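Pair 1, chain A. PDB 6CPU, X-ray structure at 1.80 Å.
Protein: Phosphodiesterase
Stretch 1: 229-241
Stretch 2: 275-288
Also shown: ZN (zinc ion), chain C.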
# COMPACT_ATOMS: atom_id res chain seq x y z
N ASP A 229 -10.76 -7.68 4.16
CA ASP A 229 -10.08 -8.98 4.16
C ASP A 229 -8.57 -8.77 4.12
O ASP A 229 -7.81 -9.47 4.78
CB ASP A 229 -10.42 -9.80 2.91
CG ASP A 229 -11.86 -10.30 2.85
OD1 ASP A 229 -12.49 -10.59 3.90
OD2 ASP A 229 -12.33 -10.45 1.69
N LEU A 230 -8.13 -7.83 3.28
CA LEU A 230 -6.70 -7.60 3.07
C LEU A 230 -5.99 -7.13 4.34
O LEU A 230 -4.84 -7.50 4.60
CB LEU A 230 -6.49 -6.62 1.91
CG LEU A 230 -6.82 -7.25 0.54
CD1 LEU A 230 -7.09 -6.17 -0.50
CD2 LEU A 230 -5.73 -8.22 0.08
N VAL A 231 -6.68 -6.33 5.14
CA VAL A 231 -6.15 -5.92 6.45
C VAL A 231 -5.84 -7.16 7.28
O VAL A 231 -4.76 -7.29 7.88
CB VAL A 231 -7.15 -5.01 7.20
CG1 VAL A 231 -6.77 -4.84 8.68
CG2 VAL A 231 -7.24 -3.66 6.52
N TYR A 232 -6.80 -8.09 7.33
CA TYR A 232 -6.59 -9.30 8.13
C TYR A 232 -5.47 -10.17 7.56
O TYR A 232 -4.71 -10.74 8.33
CB TYR A 232 -7.87 -10.12 8.25
CG TYR A 232 -7.76 -11.13 9.37
CD1 TYR A 232 -7.45 -12.46 9.12
CD2 TYR A 232 -7.94 -10.73 10.70
CE1 TYR A 232 -7.34 -13.39 10.15
CE2 TYR A 232 -7.84 -11.65 11.74
CZ TYR A 232 -7.54 -12.98 11.46
OH TYR A 232 -7.43 -13.90 12.50
N CYS A 233 -5.37 -10.26 6.24
CA CYS A 233 -4.24 -10.95 5.61
C CYS A 233 -2.89 -10.40 6.06
O CYS A 233 -1.97 -11.16 6.35
CB CYS A 233 -4.34 -10.89 4.09
SG CYS A 233 -5.71 -11.84 3.38
N VAL A 234 -2.76 -9.07 6.11
CA VAL A 234 -1.53 -8.47 6.59
C VAL A 234 -1.28 -8.88 8.05
O VAL A 234 -0.16 -9.23 8.41
CB VAL A 234 -1.57 -6.93 6.49
CG1 VAL A 234 -0.31 -6.33 7.09
CG2 VAL A 234 -1.68 -6.50 5.03
N TYR A 235 -2.32 -8.86 8.87
CA TYR A 235 -2.18 -9.25 10.27
C TYR A 235 -1.64 -10.69 10.37
O TYR A 235 -0.71 -10.96 11.12
CB TYR A 235 -3.51 -9.10 11.02
CG TYR A 235 -3.60 -9.96 12.26
CD1 TYR A 235 -2.83 -9.68 13.38
CD2 TYR A 235 -4.40 -11.10 12.28
CE1 TYR A 235 -2.89 -10.49 14.51
CE2 TYR A 235 -4.47 -11.91 13.40
CZ TYR A 235 -3.71 -11.61 14.51
OH TYR A 235 -3.79 -12.43 15.62
N LEU A 236 -2.22 -11.61 9.60
CA LEU A 236 -1.78 -13.01 9.61
C LEU A 236 -0.28 -13.13 9.31
O LEU A 236 0.46 -13.82 10.02
CB LEU A 236 -2.57 -13.83 8.59
CG LEU A 236 -4.03 -14.08 8.95
CD1 LEU A 236 -4.76 -14.71 7.78
CD2 LEU A 236 -4.14 -14.94 10.21
N MET A 237 0.17 -12.42 8.29
CA MET A 237 1.56 -12.50 7.86
C MET A 237 2.55 -11.83 8.79
O MET A 237 3.60 -12.40 9.11
CB MET A 237 1.69 -11.98 6.44
CG MET A 237 1.05 -12.91 5.46
SD MET A 237 1.21 -12.38 3.75
CE MET A 237 -0.13 -11.20 3.60
N ILE A 238 2.23 -10.63 9.25
CA ILE A 238 3.13 -9.91 10.14
C ILE A 238 3.16 -10.51 11.55
O ILE A 238 4.24 -10.62 12.14
CB ILE A 238 2.80 -8.40 10.19
CG1 ILE A 238 2.91 -7.78 8.79
CG2 ILE A 238 3.71 -7.68 11.17
CD1 ILE A 238 4.31 -7.70 8.22
N ASP A 239 2.01 -10.89 12.09
CA ASP A 239 1.98 -11.53 13.41
C ASP A 239 2.84 -12.79 13.39
O ASP A 239 3.63 -13.02 14.31
CB ASP A 239 0.54 -11.87 13.81
CG ASP A 239 0.42 -12.35 15.26
OD1 ASP A 239 1.23 -11.96 16.11
OD2 ASP A 239 -0.52 -13.11 15.55
N TYR A 240 2.72 -13.57 12.32
CA TYR A 240 3.46 -14.83 12.14
C TYR A 240 4.97 -14.60 12.13
O TYR A 240 5.72 -15.35 12.75
CB TYR A 240 3.01 -15.49 10.83
CG TYR A 240 3.45 -16.94 10.65
CD1 TYR A 240 2.85 -17.96 11.38
CD2 TYR A 240 4.43 -17.28 9.72
CE1 TYR A 240 3.23 -19.29 11.20
CE2 TYR A 240 4.82 -18.61 9.53
CZ TYR A 240 4.20 -19.61 10.28
OH TYR A 240 4.59 -20.92 10.11
N ALA A 241 5.41 -13.55 11.44
CA ALA A 241 6.81 -13.17 11.39
C ALA A 241 7.31 -12.68 12.74
O ALA A 241 8.41 -13.05 13.17
CB ALA A 241 7.02 -12.10 10.33
N ASN A 275 -2.53 0.27 -5.24
CA ASN A 275 -3.40 0.46 -4.08
C ASN A 275 -2.97 -0.50 -2.97
O ASN A 275 -1.93 -1.13 -3.07
CB ASN A 275 -4.85 0.26 -4.47
CG ASN A 275 -5.09 -1.08 -5.13
OD1 ASN A 275 -4.36 -2.03 -4.92
ND2 ASN A 275 -6.10 -1.14 -5.95
N PHE A 276 -3.75 -0.55 -1.90
CA PHE A 276 -3.41 -1.41 -0.76
C PHE A 276 -3.39 -2.89 -1.17
O PHE A 276 -2.56 -3.65 -0.68
CB PHE A 276 -4.43 -1.17 0.33
CG PHE A 276 -4.20 -1.96 1.57
CD1 PHE A 276 -3.03 -1.81 2.29
CD2 PHE A 276 -5.19 -2.81 2.06
CE1 PHE A 276 -2.82 -2.54 3.45
CE2 PHE A 276 -4.99 -3.53 3.23
CZ PHE A 276 -3.81 -3.39 3.92
N ARG A 277 -4.26 -3.27 -2.09
CA ARG A 277 -4.28 -4.65 -2.61
C ARG A 277 -2.93 -5.06 -3.22
O ARG A 277 -2.46 -6.18 -2.96
CB ARG A 277 -5.45 -4.87 -3.58
CG ARG A 277 -5.53 -6.25 -4.23
CD ARG A 277 -6.78 -6.45 -5.08
NE ARG A 277 -7.97 -6.35 -4.25
CZ ARG A 277 -8.75 -5.28 -4.13
NH1 ARG A 277 -8.54 -4.18 -4.86
NH2 ARG A 277 -9.76 -5.32 -3.29
N HIS A 278 -2.31 -4.17 -3.99
CA HIS A 278 -0.96 -4.40 -4.55
C HIS A 278 0.08 -4.56 -3.46
O HIS A 278 0.91 -5.45 -3.52
CB HIS A 278 -0.55 -3.28 -5.53
CG HIS A 278 0.90 -3.31 -5.94
ND1 HIS A 278 1.46 -4.36 -6.64
CD2 HIS A 278 1.90 -2.41 -5.75
CE1 HIS A 278 2.74 -4.11 -6.86
NE2 HIS A 278 3.03 -2.93 -6.33
N ALA A 279 0.03 -3.68 -2.45
CA ALA A 279 0.96 -3.77 -1.34
C ALA A 279 0.87 -5.13 -0.64
O ALA A 279 1.91 -5.75 -0.32
CB ALA A 279 0.70 -2.65 -0.34
N VAL A 280 -0.36 -5.57 -0.39
CA VAL A 280 -0.59 -6.82 0.31
C VAL A 280 -0.17 -8.02 -0.58
O VAL A 280 0.41 -8.97 -0.10
CB VAL A 280 -2.04 -6.94 0.79
CG1 VAL A 280 -2.27 -8.29 1.46
CG2 VAL A 280 -2.37 -5.81 1.78
N ASP A 281 -0.43 -7.91 -1.87
CA ASP A 281 0.06 -8.89 -2.83
C ASP A 281 1.59 -9.03 -2.80
O ASP A 281 2.12 -10.14 -2.74
CB ASP A 281 -0.39 -8.50 -4.23
CG ASP A 281 -0.05 -9.55 -5.25
OD1 ASP A 281 -0.55 -10.69 -5.12
OD2 ASP A 281 0.70 -9.22 -6.18
N VAL A 282 2.30 -7.90 -2.84
CA VAL A 282 3.76 -7.90 -2.78
C VAL A 282 4.28 -8.45 -1.45
O VAL A 282 5.26 -9.22 -1.40
CB VAL A 282 4.35 -6.48 -3.06
CG1 VAL A 282 5.84 -6.43 -2.80
CG2 VAL A 282 4.06 -6.05 -4.49
N LEU A 283 3.61 -8.09 -0.37
CA LEU A 283 3.93 -8.64 0.94
C LEU A 283 3.78 -10.17 0.93
O LEU A 283 4.65 -10.91 1.43
CB LEU A 283 3.01 -8.02 2.01
CG LEU A 283 2.94 -8.69 3.38
CD1 LEU A 283 4.28 -8.62 4.07
CD2 LEU A 283 1.87 -8.05 4.24
N GLN A 284 2.68 -10.62 0.37
CA GLN A 284 2.36 -12.05 0.31
C GLN A 284 3.36 -12.83 -0.55
O GLN A 284 3.71 -13.96 -0.21
CB GLN A 284 0.94 -12.25 -0.20
CG GLN A 284 0.37 -13.65 0.03
CD GLN A 284 0.49 -14.57 -1.19
OE1 GLN A 284 1.05 -14.20 -2.24
NE2 GLN A 284 -0.09 -15.76 -1.07
N ALA A 285 3.79 -12.24 -1.67
CA ALA A 285 4.87 -12.82 -2.48
C ALA A 285 6.14 -12.96 -1.66
O ALA A 285 6.72 -14.04 -1.60
CB ALA A 285 5.13 -11.97 -3.71
N CYS A 286 6.56 -11.88 -1.01
CA CYS A 286 7.71 -11.93 -0.10
C CYS A 286 7.53 -13.01 0.95
O CYS A 286 8.47 -13.77 1.26
CB CYS A 286 7.92 -10.59 0.63
SG CYS A 286 8.86 -9.38 -0.31
N PHE A 287 6.33 -13.07 1.51
CA PHE A 287 6.00 -14.05 2.54
C PHE A 287 6.26 -15.48 2.03
O PHE A 287 6.92 -16.27 2.71
CB PHE A 287 4.54 -13.87 2.96
CG PHE A 287 4.17 -14.58 4.23
CD1 PHE A 287 4.71 -14.17 5.44
CD2 PHE A 287 3.27 -15.63 4.22
CE1 PHE A 287 4.36 -14.80 6.62
CE2 PHE A 287 2.91 -16.27 5.40
CZ PHE A 287 3.46 -15.86 6.60
N HIS A 288 5.77 -15.78 0.84
CA HIS A 288 6.02 -17.11 0.24
C HIS A 288 7.51 -17.35 -0.06
O HIS A 288 8.03 -18.43 0.27
CB HIS A 288 5.17 -17.34 -1.00
CG HIS A 288 3.83 -17.93 -0.71
ND1 HIS A 288 3.45 -19.18 -1.16
CD2 HIS A 288 2.79 -17.46 0.02
CE1 HIS A 288 2.23 -19.45 -0.74
NE2 HIS A 288 1.80 -18.42 -0.02
ZN ZN C . 4.92 -1.83 -6.21
O HOH W 1 4.45 -1.39 -8.33
O HOH W 2 6.70 -0.65 -6.58

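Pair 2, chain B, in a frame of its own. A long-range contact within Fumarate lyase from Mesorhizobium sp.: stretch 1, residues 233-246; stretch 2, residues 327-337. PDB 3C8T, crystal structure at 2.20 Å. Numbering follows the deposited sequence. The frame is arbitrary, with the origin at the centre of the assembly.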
# COMPACT_ATOMS: atom_id res chain seq x y z
N GLU B 233 -4.84 -2.46 -15.13
CA GLU B 233 -3.54 -2.27 -15.78
C GLU B 233 -3.37 -0.84 -16.24
O GLU B 233 -2.25 -0.33 -16.26
CB GLU B 233 -3.27 -3.25 -16.93
CG GLU B 233 -3.94 -2.91 -18.21
CD GLU B 233 -3.58 -3.89 -19.32
OE1 GLU B 233 -4.51 -4.39 -20.02
OE2 GLU B 233 -2.35 -4.16 -19.46
N THR B 234 -4.48 -0.17 -16.54
CA THR B 234 -4.41 1.23 -16.95
C THR B 234 -3.94 2.11 -15.81
O THR B 234 -3.08 2.98 -16.00
CB THR B 234 -5.76 1.71 -17.48
OG1 THR B 234 -6.10 0.89 -18.58
CG2 THR B 234 -5.68 3.17 -17.97
N VAL B 235 -4.48 1.90 -14.62
CA VAL B 235 -4.04 2.72 -13.47
C VAL B 235 -2.62 2.33 -13.00
O VAL B 235 -1.85 3.18 -12.54
CB VAL B 235 -5.04 2.60 -12.35
CG1 VAL B 235 -4.63 3.45 -11.12
CG2 VAL B 235 -6.45 3.00 -12.89
N GLN B 236 -2.29 1.04 -13.07
CA GLN B 236 -0.94 0.58 -12.81
C GLN B 236 0.05 1.31 -13.71
O GLN B 236 1.09 1.72 -13.23
CB GLN B 236 -0.79 -0.93 -13.00
CG GLN B 236 -1.42 -1.80 -11.92
CD GLN B 236 -0.81 -3.22 -11.91
OE1 GLN B 236 -0.27 -3.67 -10.90
NE2 GLN B 236 -0.87 -3.91 -13.06
N PHE B 237 -0.31 1.46 -14.99
CA PHE B 237 0.47 2.17 -15.96
C PHE B 237 0.63 3.65 -15.53
O PHE B 237 1.72 4.19 -15.59
CB PHE B 237 -0.13 2.06 -17.38
CG PHE B 237 0.46 3.10 -18.38
CD1 PHE B 237 1.74 2.92 -18.92
CD2 PHE B 237 -0.22 4.26 -18.68
CE1 PHE B 237 2.30 3.86 -19.78
CE2 PHE B 237 0.32 5.22 -19.55
CZ PHE B 237 1.59 5.01 -20.10
N LEU B 238 -0.46 4.30 -15.12
CA LEU B 238 -0.37 5.66 -14.56
C LEU B 238 0.63 5.76 -13.43
O LEU B 238 1.39 6.73 -13.34
CB LEU B 238 -1.76 6.19 -14.09
CG LEU B 238 -2.76 6.33 -15.28
CD1 LEU B 238 -4.17 6.69 -14.83
CD2 LEU B 238 -2.28 7.24 -16.41
N ALA B 239 0.58 4.79 -12.53
CA ALA B 239 1.52 4.69 -11.41
C ALA B 239 2.97 4.49 -11.85
O ALA B 239 3.88 5.00 -11.19
CB ALA B 239 1.09 3.59 -10.44
N LEU B 240 3.20 3.78 -12.95
CA LEU B 240 4.58 3.54 -13.44
C LEU B 240 5.18 4.83 -14.02
O LEU B 240 6.33 5.17 -13.72
CB LEU B 240 4.57 2.43 -14.50
CG LEU B 240 5.88 1.72 -14.85
CD1 LEU B 240 6.21 0.68 -13.76
CD2 LEU B 240 5.72 1.01 -16.20
N VAL B 241 4.40 5.53 -14.85
CA VAL B 241 4.79 6.85 -15.35
C VAL B 241 5.11 7.82 -14.20
O VAL B 241 6.11 8.54 -14.25
CB VAL B 241 3.71 7.44 -16.25
CG1 VAL B 241 4.08 8.85 -16.73
CG2 VAL B 241 3.45 6.53 -17.43
N SER B 242 4.26 7.83 -13.17
CA SER B 242 4.41 8.70 -12.00
C SER B 242 5.72 8.40 -11.29
O SER B 242 6.42 9.31 -10.85
CB SER B 242 3.23 8.52 -11.04
OG SER B 242 2.01 8.84 -11.74
N GLY B 243 6.05 7.12 -11.19
CA GLY B 243 7.33 6.73 -10.63
C GLY B 243 8.50 7.30 -11.36
O GLY B 243 9.45 7.72 -10.72
N SER B 244 8.45 7.30 -12.70
CA SER B 244 9.52 7.88 -13.51
C SER B 244 9.59 9.39 -13.34
O SER B 244 10.67 9.94 -13.33
CB SER B 244 9.40 7.52 -15.00
OG SER B 244 9.45 6.11 -15.19
N LEU B 245 8.44 10.05 -13.23
CA LEU B 245 8.43 11.48 -12.84
C LEU B 245 9.05 11.70 -11.45
O LEU B 245 9.86 12.61 -11.27
CB LEU B 245 7.03 12.03 -12.89
CG LEU B 245 6.42 12.10 -14.28
CD1 LEU B 245 4.97 12.48 -14.13
CD2 LEU B 245 7.19 13.13 -15.16
N GLY B 246 8.67 10.87 -10.46
CA GLY B 246 9.33 10.97 -9.17
C GLY B 246 10.86 10.91 -9.18
O GLY B 246 11.48 11.61 -8.41
N GLU B 327 -9.50 9.70 -10.26
CA GLU B 327 -8.45 10.40 -9.52
C GLU B 327 -7.04 9.98 -9.95
O GLU B 327 -6.16 10.81 -10.05
CB GLU B 327 -8.64 10.21 -8.01
CG GLU B 327 -9.94 10.81 -7.49
CD GLU B 327 -10.20 10.47 -6.02
OE1 GLU B 327 -9.22 10.43 -5.22
OE2 GLU B 327 -11.39 10.25 -5.65
N GLY B 328 -6.81 8.69 -10.21
CA GLY B 328 -5.52 8.25 -10.82
C GLY B 328 -5.23 9.07 -12.07
O GLY B 328 -4.10 9.55 -12.25
N PHE B 329 -6.26 9.28 -12.91
CA PHE B 329 -6.12 10.05 -14.16
C PHE B 329 -5.84 11.53 -13.93
O PHE B 329 -4.98 12.08 -14.59
CB PHE B 329 -7.33 9.89 -15.11
CG PHE B 329 -7.16 8.77 -16.14
CD1 PHE B 329 -6.45 8.99 -17.33
CD2 PHE B 329 -7.71 7.51 -15.92
CE1 PHE B 329 -6.31 7.97 -18.29
CE2 PHE B 329 -7.54 6.47 -16.85
CZ PHE B 329 -6.85 6.70 -18.05
N ALA B 330 -6.60 12.14 -13.04
CA ALA B 330 -6.48 13.55 -12.74
C ALA B 330 -5.10 13.90 -12.17
O ALA B 330 -4.46 14.87 -12.62
CB ALA B 330 -7.57 13.97 -11.75
N VAL B 331 -4.66 13.14 -11.17
CA VAL B 331 -3.36 13.35 -10.53
C VAL B 331 -2.20 13.00 -11.49
O VAL B 331 -1.24 13.77 -11.61
CB VAL B 331 -3.25 12.51 -9.25
CG1 VAL B 331 -1.82 12.64 -8.66
CG2 VAL B 331 -4.33 12.92 -8.23
N ALA B 332 -2.28 11.87 -12.19
CA ALA B 332 -1.19 11.58 -13.12
C ALA B 332 -1.04 12.63 -14.23
O ALA B 332 0.07 12.97 -14.62
CB ALA B 332 -1.32 10.15 -13.73
N SER B 333 -2.16 13.14 -14.72
CA SER B 333 -2.18 14.22 -15.68
C SER B 333 -1.61 15.51 -15.14
O SER B 333 -0.90 16.23 -15.86
CB SER B 333 -3.63 14.46 -16.16
OG SER B 333 -3.67 15.21 -17.38
N GLY B 334 -1.92 15.84 -13.89
CA GLY B 334 -1.41 17.08 -13.29
C GLY B 334 0.07 17.07 -13.05
O GLY B 334 0.75 18.06 -13.30
N ILE B 335 0.60 15.95 -12.55
CA ILE B 335 2.07 15.84 -12.37
C ILE B 335 2.84 15.73 -13.71
O ILE B 335 3.96 16.29 -13.83
CB ILE B 335 2.51 14.76 -11.30
CG1 ILE B 335 2.24 13.33 -11.77
CG2 ILE B 335 1.81 15.01 -9.96
CD1 ILE B 335 2.60 12.32 -10.72
N LEU B 336 2.26 15.07 -14.72
CA LEU B 336 2.83 15.20 -16.10
C LEU B 336 2.84 16.63 -16.57
O LEU B 336 3.81 17.06 -17.18
CB LEU B 336 2.13 14.35 -17.15
CG LEU B 336 2.47 12.87 -17.13
CD1 LEU B 336 1.25 12.15 -17.67
CD2 LEU B 336 3.80 12.51 -17.87
N TYR B 337 1.79 17.38 -16.28
CA TYR B 337 1.78 18.79 -16.68
C TYR B 337 2.86 19.61 -15.92
O TYR B 337 3.54 20.48 -16.50
CB TYR B 337 0.39 19.48 -16.59
CG TYR B 337 0.59 20.96 -16.82
CD1 TYR B 337 0.62 21.85 -15.73
CD2 TYR B 337 0.91 21.45 -18.11
CE1 TYR B 337 0.91 23.21 -15.93
CE2 TYR B 337 1.18 22.81 -18.32
CZ TYR B 337 1.19 23.67 -17.23
OH TYR B 337 1.49 25.00 -17.41

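Where do the two contacts differ most sharply? At the superposed positions F276(A) and G328(B), where pair 1 has an aromatic ring and pair 2 has no side chain at all. In pair 1 the ring of F276(A) reaches across, its CE2 3.7 Å from CB of L230(A) and its CZ 3.9 Å from CG2 of V234(A). In pair 2 the main chain itself is the packing surface: CD1 of L238(B) rests 3.8 Å from C of G328(B). An ideal CB on this glycine would come tight against CG1 of V235(B), at 3.4 Å. The aromatic ring appears one residue later instead, at F329(B), whose face is covered by CD1 of L238(B), 3.8 Å from CD2 of that ring; T234(B) approaches the same ring, CG2 to CZ 3.7 Å.

What backbone do they share? Two helices run in nearly the same direction in each, at 26° in pair 1 and 23° in pair 2, with axes 10.2 and 9.8 Å apart at closest approach. Fourteen central residues superpose to 0.4 Å. No hydrogen bond crosses between the helices in either pair; both contacts rest on packing, mostly of apolar side chains, with main-chain atoms taking part.

How is the middle of the interface filled? L230(A) and L238(B) match almost exactly, with the same m, t rotamer, but they meet different partners. CD1 of L230(A) lies 3.7 Å from CB of R277(A) and 3.9 Å from its NE, where pair 2 places F329(B). Next along, V280(A) sits as a knob among L230(A), C233(A), V234(A) and M237(A), with its CG2 3.4 Å from CG2 of V234(A). The matching pair 2 residues are smaller: A332(B) brings CB to 4.0 Å from CB of L238(B), and S242(B) takes the place of V234(A). The serine OG bonds back to O of L238(B) at 2.7 Å, satisfying its hydroxyl within its own helix, while lying 3.7 Å from CD1 of I335(B).

What fills the contact further along the helices? M237(A) and L245(B) coincide and both point toward the other helix. M237(A) fits among V280(A), L283(A), Q284(A) and F287(A), its CE 3.8 Å from CD2 of L283(A) and its CG over the face of the F287(A) ring, 3.6 Å from the centroid. L245(B) brings CD1 to 3.7 Å from CG1 of I335(B), the counterpart of L283(A), and to 3.9 Å from CD2 of L336(B). That last leucine matches Q284(A), whose side-chain end leads away from the contact, whereas the end of L336(B) comes nearer and also meets V241(B), CD2 to CG1 3.8 Å.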